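Local coordinates for protein putative phosphinothricin acetyltransferase YwnH (Bacillus subtilis, PDB 1VHS) that probably transfers an acetyl group from acetyl-CoA to phosphinothricin, inactivating this antibiotic and herbicide, as a member of the GNAT acetyltransferase family, at residues Ile19-Thr23 / Tyr88-Ala92; Ala66-Thr72 / Ala83-Ile89. All blocks are in the same frame, centred on the assembly; numbering follows the deposited sequence.

In the fold
From the N terminus, the chain runs through strand 4-7 into helix 13-24, passes through helix 42-46 and strand 54-58 and then forms the hairpin of strands 64-72 and 82-89. Contact 2 pairs the two hairpin strands and closes a short loop of ten residues. Contact 1 closes a much longer one: helix 13-24 meets the end of strand 82-89 after 64 intervening residues, so the whole loop of contact 2 nests within it, the two sharing Tyr88 and Ile89. They also touch directly, Ile19 CD1 lying 3.4 Å from Ala66 N. Together they join helix 13-24 to the middle of the GNAT sheet, at strand residues that are part of the predicted acetyl-CoA site.

Contact 1. Residues Ile19-Thr23 / Tyr88-Ala92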
ATOM      1  N   ILE A  19     -10.589   5.758   3.286  1.00 21.03           N
ATOM      2  CA  ILE A  19      -9.835   5.799   2.037  1.00 20.84           C
ATOM      3  C   ILE A  19      -9.811   4.395   1.438  1.00 22.09           C
ATOM      4  O   ILE A  19     -10.003   4.212   0.236  1.00 23.41           O
ATOM      5  CB  ILE A  19      -8.388   6.292   2.272  1.00 19.67           C
ATOM      6  CG1 ILE A  19      -8.412   7.791   2.589  1.00 22.95           C
ATOM      7  CG2 ILE A  19      -7.508   5.987   1.046  1.00 21.20           C
ATOM      8  CD1 ILE A  19      -7.063   8.374   2.942  1.00 24.77           C
ATOM      9  N   TYR A  20      -9.577   3.409   2.294  1.00 23.81           N
ATOM     10  CA  TYR A  20      -9.548   2.016   1.872  1.00 23.46           C
ATOM     11  C   TYR A  20     -10.876   1.665   1.197  1.00 23.71           C
ATOM     12  O   TYR A  20     -10.899   1.115   0.097  1.00 22.82           O
ATOM     13  CB  TYR A  20      -9.330   1.126   3.092  1.00 25.83           C
ATOM     14  CG  TYR A  20      -9.265  -0.348   2.780  1.00 27.98           C
ATOM     15  CD1 TYR A  20      -8.104  -0.920   2.258  1.00 31.00           C
ATOM     16  CD2 TYR A  20     -10.359  -1.176   3.019  1.00 31.74           C
ATOM     17  CE1 TYR A  20      -8.033  -2.281   1.988  1.00 31.73           C
ATOM     18  CE2 TYR A  20     -10.304  -2.540   2.752  1.00 31.20           C
ATOM     19  CZ  TYR A  20      -9.136  -3.084   2.236  1.00 33.40           C
ATOM     20  OH  TYR A  20      -9.077  -4.428   1.967  1.00 34.46           O
ATOM     21  N   ASN A  21     -11.984   1.998   1.854  1.00 23.82           N
ATOM     22  CA  ASN A  21     -13.307   1.707   1.307  1.00 22.92           C
ATOM     23  C   ASN A  21     -13.640   2.438   0.017  1.00 25.17           C
ATOM     24  O   ASN A  21     -14.397   1.928  -0.810  1.00 25.31           O
ATOM     25  CB  ASN A  21     -14.399   2.003   2.341  1.00 21.48           C
ATOM     26  CG  ASN A  21     -14.418   0.994   3.466  1.00 24.35           C
ATOM     27  OD1 ASN A  21     -14.056  -0.168   3.278  1.00 28.04           O
ATOM     28  ND2 ASN A  21     -14.861   1.423   4.641  1.00 27.31           N
ATOM     29  N   SER A  22     -13.083   3.628  -0.167  1.00 23.86           N
ATOM     30  CA  SER A  22     -13.369   4.385  -1.375  1.00 25.87           C
ATOM     31  C   SER A  22     -12.795   3.692  -2.609  1.00 27.62           C
ATOM     32  O   SER A  22     -13.230   3.958  -3.729  1.00 27.30           O
ATOM     33  CB  SER A  22     -12.802   5.804  -1.266  1.00 25.42           C
ATOM     34  OG  SER A  22     -11.387   5.781  -1.233  1.00 26.96           O
ATOM     35  N   THR A  23     -11.829   2.799  -2.402  1.00 28.20           N
ATOM     36  CA  THR A  23     -11.197   2.080  -3.509  1.00 29.13           C
ATOM     37  C   THR A  23     -11.850   0.730  -3.829  1.00 33.12           C
ATOM     38  O   THR A  23     -11.603   0.151  -4.887  1.00 31.11           O
ATOM     39  CB  THR A  23      -9.705   1.807  -3.224  1.00 29.50           C
ATOM     40  OG1 THR A  23      -9.591   0.781  -2.228  1.00 30.41           O
ATOM     41  CG2 THR A  23      -9.009   3.069  -2.728  1.00 29.94           C
ATOM     42  N   TYR A  88      -2.536   3.451  -0.590  1.00 17.13           N
ATOM     43  CA  TYR A  88      -3.931   3.705  -0.931  1.00 17.18           C
ATOM     44  C   TYR A  88      -4.167   5.204  -0.995  1.00 20.02           C
ATOM     45  O   TYR A  88      -3.696   5.959  -0.141  1.00 19.42           O
ATOM     46  CB  TYR A  88      -4.878   3.077   0.095  1.00 20.55           C
ATOM     47  CG  TYR A  88      -4.972   1.574  -0.030  1.00 22.90           C
ATOM     48  CD1 TYR A  88      -3.980   0.748   0.491  1.00 28.55           C
ATOM     49  CD2 TYR A  88      -6.044   0.978  -0.701  1.00 27.06           C
ATOM     50  CE1 TYR A  88      -4.049  -0.641   0.350  1.00 27.77           C
ATOM     51  CE2 TYR A  88      -6.121  -0.412  -0.849  1.00 26.47           C
ATOM     52  CZ  TYR A  88      -5.121  -1.211  -0.322  1.00 27.77           C
ATOM     53  OH  TYR A  88      -5.182  -2.578  -0.469  1.00 30.58           O
ATOM     54  N   ILE A  89      -4.894   5.626  -2.020  1.00 20.12           N
ATOM     55  CA  ILE A  89      -5.192   7.035  -2.229  1.00 22.42           C
ATOM     56  C   ILE A  89      -6.702   7.236  -2.248  1.00 24.72           C
ATOM     57  O   ILE A  89      -7.435   6.425  -2.816  1.00 21.62           O
ATOM     58  CB  ILE A  89      -4.611   7.511  -3.573  1.00 26.95           C
ATOM     59  CG1 ILE A  89      -3.130   7.136  -3.654  1.00 26.22           C
ATOM     60  CG2 ILE A  89      -4.792   9.020  -3.720  1.00 29.94           C
ATOM     61  CD1 ILE A  89      -2.499   7.403  -5.009  1.00 25.40           C
ATOM     62  N   ASP A  90      -7.169   8.308  -1.617  1.00 27.67           N
ATOM     63  CA  ASP A  90      -8.598   8.594  -1.599  1.00 32.45           C
ATOM     64  C   ASP A  90      -9.064   8.619  -3.051  1.00 34.24           C
ATOM     65  O   ASP A  90      -8.521   9.358  -3.873  1.00 32.06           O
ATOM     66  CB  ASP A  90      -8.864   9.944  -0.923  1.00 33.31           C
ATOM     67  CG  ASP A  90     -10.345  10.261  -0.807  1.00 37.11           C
ATOM     68  OD1 ASP A  90     -10.695  11.194  -0.054  1.00 42.29           O
ATOM     69  OD2 ASP A  90     -11.161   9.591  -1.471  1.00 37.03           O
ATOM     70  N   GLU A  91     -10.061   7.798  -3.364  1.00 37.29           N
ATOM     71  CA  GLU A  91     -10.579   7.718  -4.724  1.00 42.47           C
ATOM     72  C   GLU A  91     -10.845   9.094  -5.324  1.00 42.75           C
ATOM     73  O   GLU A  91     -10.737   9.279  -6.536  1.00 42.45           O
ATOM     74  CB  GLU A  91     -11.866   6.888  -4.753  1.00 46.86           C
ATOM     75  CG  GLU A  91     -12.380   6.608  -6.156  1.00 54.30           C
ATOM     76  CD  GLU A  91     -11.384   5.824  -6.993  1.00 58.32           C
ATOM     77  OE1 GLU A  91     -11.084   4.665  -6.634  1.00 59.55           O
ATOM     78  OE2 GLU A  91     -10.899   6.368  -8.008  1.00 60.46           O
ATOM     79  N   ALA A  92     -11.182  10.057  -4.472  1.00 44.24           N
ATOM     80  CA  ALA A  92     -11.468  11.414  -4.926  1.00 46.87           C
ATOM     81  C   ALA A  92     -10.214  12.165  -5.361  1.00 48.83           C
ATOM     82  O   ALA A  92     -10.301  13.231  -5.973  1.00 50.29           O
ATOM     83  CB  ALA A  92     -12.181  12.189  -3.825  1.00 44.86           C
TER
HETATM   84  O   HOH W   1     -13.542   2.589  -5.935  1.00 38.32           O
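In this GNAT fold, the C-terminal part of helix 13-24 packs on the end of strand 82-89, whose Tyr88 and Ile89 belong to the predicted acetyl-CoA site, and on the turn that follows. Ile19 lies against the strand end: its CG2 is 4.0 Å from Tyr88 CB and 3.5 Å from Asp90 N, while its side chain also reaches Val64 and Trp67 of the adjoining strand. One residue on, the Tyr20 ring meets that of Tyr88 obliquely, planes at 50°, Tyr20 CD1 lying 3.7 Å from Tyr88 CE2; the Tyr20 hydroxyl is hydrogen-bonded to Asp32 and Thr30. Ser22 OG donates to Ile19 O (2.6 Å) and accepts from Glu91 N (3.2 Å), tying the helix to the 3-10 segment starting at Glu91, where Asp90 OD2 accepts from Ala92 N in an Asx turn. A water bridges Ser22 O and Glu91 OE1. Thr23 OG1, which donates a hydrogen bond to Tyr20 O (2.7 Å), lies at the edge of the Tyr88 ring, and Thr23 CG2 sits 3.7 Å from Ile89 O.

Contact 2. Residues Ala66-Thr72 / Ala83-Ile89; sequences AWISFET and AEVSIYI
This is an antiparallel strand pairing within the central GNAT sheet, joining the two arms of the hairpin formed by strands 64-72 and 82-89. The extended segments run at 155° with axes 4.6 Å apart, in a register from Ala66 opposite Ile89 to Thr72 opposite Ala83. Three hydrogen-bonded pairs carry reciprocal backbone bonds: Trp67 N to Tyr88 O (3.0 Å) and Tyr88 N to Trp67 O (3.1 Å); Ser69 N to Ser86 O (2.8 Å) and Ser86 N to Ser69 O (2.9 Å); Glu71 N to Glu84 O (2.9 Å) and Glu84 N to Glu71 O (2.8 Å). On one face, Ala66, Ile68, Phe70, Val85, Ile87 and Ile89 form an apolar layer, with Ile68 CG2 3.9 Å from Val85 CG2; helix 98-109 covers part of it through Leu102. On the other, Trp67 (p) offers a face of its indole to Tyr88 (m); the rings are near parallel (23°) but slid apart, barely overlapping, with Trp67 CH2 3.3 Å from Tyr88 CD1, and Tyr88 CB makes a CH-pi contact with the five-membered ring. Farther along, Ser69 OG donates to Glu71 OE2 (2.8 Å), and a water links Glu71 OE2 to Ser86 OG. The hairpin thus has one apolar face, covered at its Ala66/Ile89 end by helix 98-109, and one passing from aromatic to polar; Ile87-Ile89 form part of the predicted acetyl-CoA site.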
ATOM      1  N   ALA A  66      -4.339  10.086   1.817  1.00 21.63           N
ATOM      2  CA  ALA A  66      -3.731   8.831   1.384  1.00 21.47           C
ATOM      3  C   ALA A  66      -2.865   8.267   2.495  1.00 19.17           C
ATOM      4  O   ALA A  66      -2.613   8.936   3.493  1.00 19.09           O
ATOM      5  CB  ALA A  66      -2.873   9.079   0.138  1.00 21.72           C
ATOM      6  N   TRP A  67      -2.429   7.023   2.336  1.00 18.17           N
ATOM      7  CA  TRP A  67      -1.560   6.416   3.324  1.00 14.28           C
ATOM      8  C   TRP A  67      -0.614   5.395   2.719  1.00 16.50           C
ATOM      9  O   TRP A  67      -0.863   4.866   1.633  1.00 16.62           O
ATOM     10  CB  TRP A  67      -2.354   5.789   4.489  1.00 15.97           C
ATOM     11  CG  TRP A  67      -3.488   4.844   4.148  1.00 13.74           C
ATOM     12  CD1 TRP A  67      -4.804   5.168   3.985  1.00 14.31           C
ATOM     13  CD2 TRP A  67      -3.413   3.415   4.042  1.00 17.76           C
ATOM     14  NE1 TRP A  67      -5.555   4.033   3.797  1.00 15.68           N
ATOM     15  CE2 TRP A  67      -4.726   2.942   3.828  1.00 17.28           C
ATOM     16  CE3 TRP A  67      -2.362   2.489   4.114  1.00 19.50           C
ATOM     17  CZ2 TRP A  67      -5.021   1.583   3.686  1.00 21.07           C
ATOM     18  CZ3 TRP A  67      -2.654   1.136   3.973  1.00 23.29           C
ATOM     19  CH2 TRP A  67      -3.974   0.696   3.763  1.00 20.67           C
ATOM     20  N   ILE A  68       0.485   5.161   3.424  1.00 15.91           N
ATOM     21  CA  ILE A  68       1.517   4.210   3.013  1.00 18.21           C
ATOM     22  C   ILE A  68       1.758   3.281   4.192  1.00 18.90           C
ATOM     23  O   ILE A  68       2.057   3.731   5.299  1.00 19.88           O
ATOM     24  CB  ILE A  68       2.851   4.909   2.697  1.00 16.79           C
ATOM     25  CG1 ILE A  68       2.651   6.015   1.664  1.00 20.15           C
ATOM     26  CG2 ILE A  68       3.856   3.891   2.166  1.00 21.34           C
ATOM     27  CD1 ILE A  68       3.915   6.832   1.430  1.00 18.88           C
ATOM     28  N   SER A  69       1.633   1.985   3.953  1.00 14.82           N
ATOM     29  CA  SER A  69       1.818   1.003   5.007  1.00 18.43           C
ATOM     30  C   SER A  69       2.972   0.067   4.689  1.00 20.70           C
ATOM     31  O   SER A  69       3.066  -0.436   3.570  1.00 20.14           O
ATOM     32  CB  SER A  69       0.532   0.177   5.171  1.00 17.33           C
ATOM     33  OG  SER A  69       0.740  -0.967   5.985  1.00 23.04           O
ATOM     34  N   PHE A  70       3.862  -0.138   5.659  1.00 13.65           N
ATOM     35  CA  PHE A  70       4.961  -1.083   5.488  1.00 13.88           C
ATOM     36  C   PHE A  70       4.548  -2.273   6.348  1.00 17.93           C
ATOM     37  O   PHE A  70       4.166  -2.107   7.505  1.00 20.68           O
ATOM     38  CB  PHE A  70       6.291  -0.521   5.986  1.00 13.84           C
ATOM     39  CG  PHE A  70       6.868   0.538   5.094  1.00 15.21           C
ATOM     40  CD1 PHE A  70       6.586   1.882   5.312  1.00 11.50           C
ATOM     41  CD2 PHE A  70       7.667   0.185   4.013  1.00 14.89           C
ATOM     42  CE1 PHE A  70       7.091   2.865   4.458  1.00 17.83           C
ATOM     43  CE2 PHE A  70       8.179   1.158   3.149  1.00 20.28           C
ATOM     44  CZ  PHE A  70       7.889   2.501   3.373  1.00 18.41           C
ATOM     45  N   GLU A  71       4.598  -3.468   5.779  1.00 20.30           N
ATOM     46  CA  GLU A  71       4.196  -4.653   6.525  1.00 22.36           C
ATOM     47  C   GLU A  71       5.212  -5.764   6.391  1.00 23.34           C
ATOM     48  O   GLU A  71       5.951  -5.825   5.409  1.00 18.87           O
ATOM     49  CB  GLU A  71       2.824  -5.116   6.038  1.00 25.16           C
ATOM     50  CG  GLU A  71       1.712  -4.129   6.378  1.00 33.58           C
ATOM     51  CD  GLU A  71       0.428  -4.399   5.628  1.00 35.29           C
ATOM     52  OE1 GLU A  71      -0.015  -5.567   5.606  1.00 37.86           O
ATOM     53  OE2 GLU A  71      -0.144  -3.438   5.069  1.00 35.58           O
ATOM     54  N   THR A  72       5.262  -6.631   7.398  1.00 25.24           N
ATOM     55  CA  THR A  72       6.194  -7.751   7.386  1.00 25.02           C
ATOM     56  C   THR A  72       5.776  -8.736   6.311  1.00 27.50           C
ATOM     57  O   THR A  72       4.592  -8.837   5.977  1.00 29.61           O
ATOM     58  CB  THR A  72       6.195  -8.494   8.734  1.00 31.20           C
ATOM     59  OG1 THR A  72       4.889  -9.029   8.982  1.00 36.74           O
ATOM     60  CG2 THR A  72       6.570  -7.555   9.856  1.00 26.48           C
ATOM     61  N   ALA A  83      10.072  -6.551   3.265  1.00 13.42           N
ATOM     62  CA  ALA A  83       8.783  -5.997   3.633  1.00 14.22           C
ATOM     63  C   ALA A  83       7.899  -5.713   2.441  1.00 17.41           C
ATOM     64  O   ALA A  83       8.348  -5.681   1.299  1.00 16.58           O
ATOM     65  CB  ALA A  83       8.982  -4.706   4.442  1.00 13.78           C
ATOM     66  N   GLU A  84       6.623  -5.499   2.725  1.00 16.54           N
ATOM     67  CA  GLU A  84       5.661  -5.177   1.697  1.00 16.31           C
ATOM     68  C   GLU A  84       5.292  -3.713   1.863  1.00 15.56           C
ATOM     69  O   GLU A  84       5.269  -3.200   2.982  1.00 19.14           O
ATOM     70  CB  GLU A  84       4.404  -6.035   1.858  1.00 20.16           C
ATOM     71  CG  GLU A  84       4.631  -7.516   1.598  0.65 28.11           C
ATOM     72  CD  GLU A  84       3.664  -8.401   2.359  0.65 31.42           C
ATOM     73  OE1 GLU A  84       2.453  -8.089   2.383  0.65 36.57           O
ATOM     74  OE2 GLU A  84       4.117  -9.418   2.926  0.65 34.33           O
ATOM     75  N   VAL A  85       5.050  -3.032   0.754  1.00 12.79           N
ATOM     76  CA  VAL A  85       4.617  -1.645   0.821  1.00 15.38           C
ATOM     77  C   VAL A  85       3.246  -1.579   0.158  1.00 17.36           C
ATOM     78  O   VAL A  85       3.047  -2.117  -0.936  1.00 14.60           O
ATOM     79  CB  VAL A  85       5.595  -0.672   0.111  1.00 17.58           C
ATOM     80  CG1 VAL A  85       5.739  -1.026  -1.370  1.00 18.36           C
ATOM     81  CG2 VAL A  85       5.082   0.763   0.269  1.00 19.53           C
ATOM     82  N   SER A  86       2.294  -0.955   0.848  1.00 14.48           N
ATOM     83  CA  SER A  86       0.935  -0.804   0.345  1.00 16.96           C
ATOM     84  C   SER A  86       0.596   0.683   0.330  1.00 18.58           C
ATOM     85  O   SER A  86       0.836   1.389   1.307  1.00 18.82           O
ATOM     86  CB  SER A  86      -0.054  -1.559   1.246  1.00 16.74           C
ATOM     87  OG  SER A  86      -0.049  -1.034   2.559  0.33 21.58           O
ATOM     88  N   ILE A  87       0.055   1.159  -0.785  1.00 15.10           N
ATOM     89  CA  ILE A  87      -0.303   2.558  -0.917  1.00 15.58           C
ATOM     90  C   ILE A  87      -1.747   2.722  -1.374  1.00 19.82           C
ATOM     91  O   ILE A  87      -2.141   2.189  -2.413  1.00 20.62           O
ATOM     92  CB  ILE A  87       0.628   3.260  -1.929  1.00 12.63           C
ATOM     93  CG1 ILE A  87       2.080   3.126  -1.464  1.00 15.14           C
ATOM     94  CG2 ILE A  87       0.232   4.729  -2.086  1.00 19.96           C
ATOM     95  CD1 ILE A  87       3.108   3.683  -2.437  1.00 18.26           C
ATOM     96  N   TYR A  88      -2.536   3.451  -0.590  1.00 17.13           N
ATOM     97  CA  TYR A  88      -3.931   3.705  -0.931  1.00 17.18           C
ATOM     98  C   TYR A  88      -4.167   5.204  -0.995  1.00 20.02           C
ATOM     99  O   TYR A  88      -3.696   5.959  -0.141  1.00 19.42           O
ATOM    100  CB  TYR A  88      -4.878   3.077   0.095  1.00 20.55           C
ATOM    101  CG  TYR A  88      -4.972   1.574  -0.030  1.00 22.90           C
ATOM    102  CD1 TYR A  88      -3.980   0.748   0.491  1.00 28.55           C
ATOM    103  CD2 TYR A  88      -6.044   0.978  -0.701  1.00 27.06           C
ATOM    104  CE1 TYR A  88      -4.049  -0.641   0.350  1.00 27.77           C
ATOM    105  CE2 TYR A  88      -6.121  -0.412  -0.849  1.00 26.47           C
ATOM    106  CZ  TYR A  88      -5.121  -1.211  -0.322  1.00 27.77           C
ATOM    107  OH  TYR A  88      -5.182  -2.578  -0.469  1.00 30.58           O
ATOM    108  N   ILE A  89      -4.894   5.626  -2.020  1.00 20.12           N
ATOM    109  CA  ILE A  89      -5.192   7.035  -2.229  1.00 22.42           C
ATOM    110  C   ILE A  89      -6.702   7.236  -2.248  1.00 24.72           C
ATOM    111  O   ILE A  89      -7.435   6.425  -2.816  1.00 21.62           O
ATOM    112  CB  ILE A  89      -4.611   7.511  -3.573  1.00 26.95           C
ATOM    113  CG1 ILE A  89      -3.130   7.136  -3.654  1.00 26.22           C
ATOM    114  CG2 ILE A  89      -4.792   9.020  -3.720  1.00 29.94           C
ATOM    115  CD1 ILE A  89      -2.499   7.403  -5.009  1.00 25.40           C
TER
HETATM  116  O   HOH W   2      -2.368  -2.850   3.527  1.00 27.59           O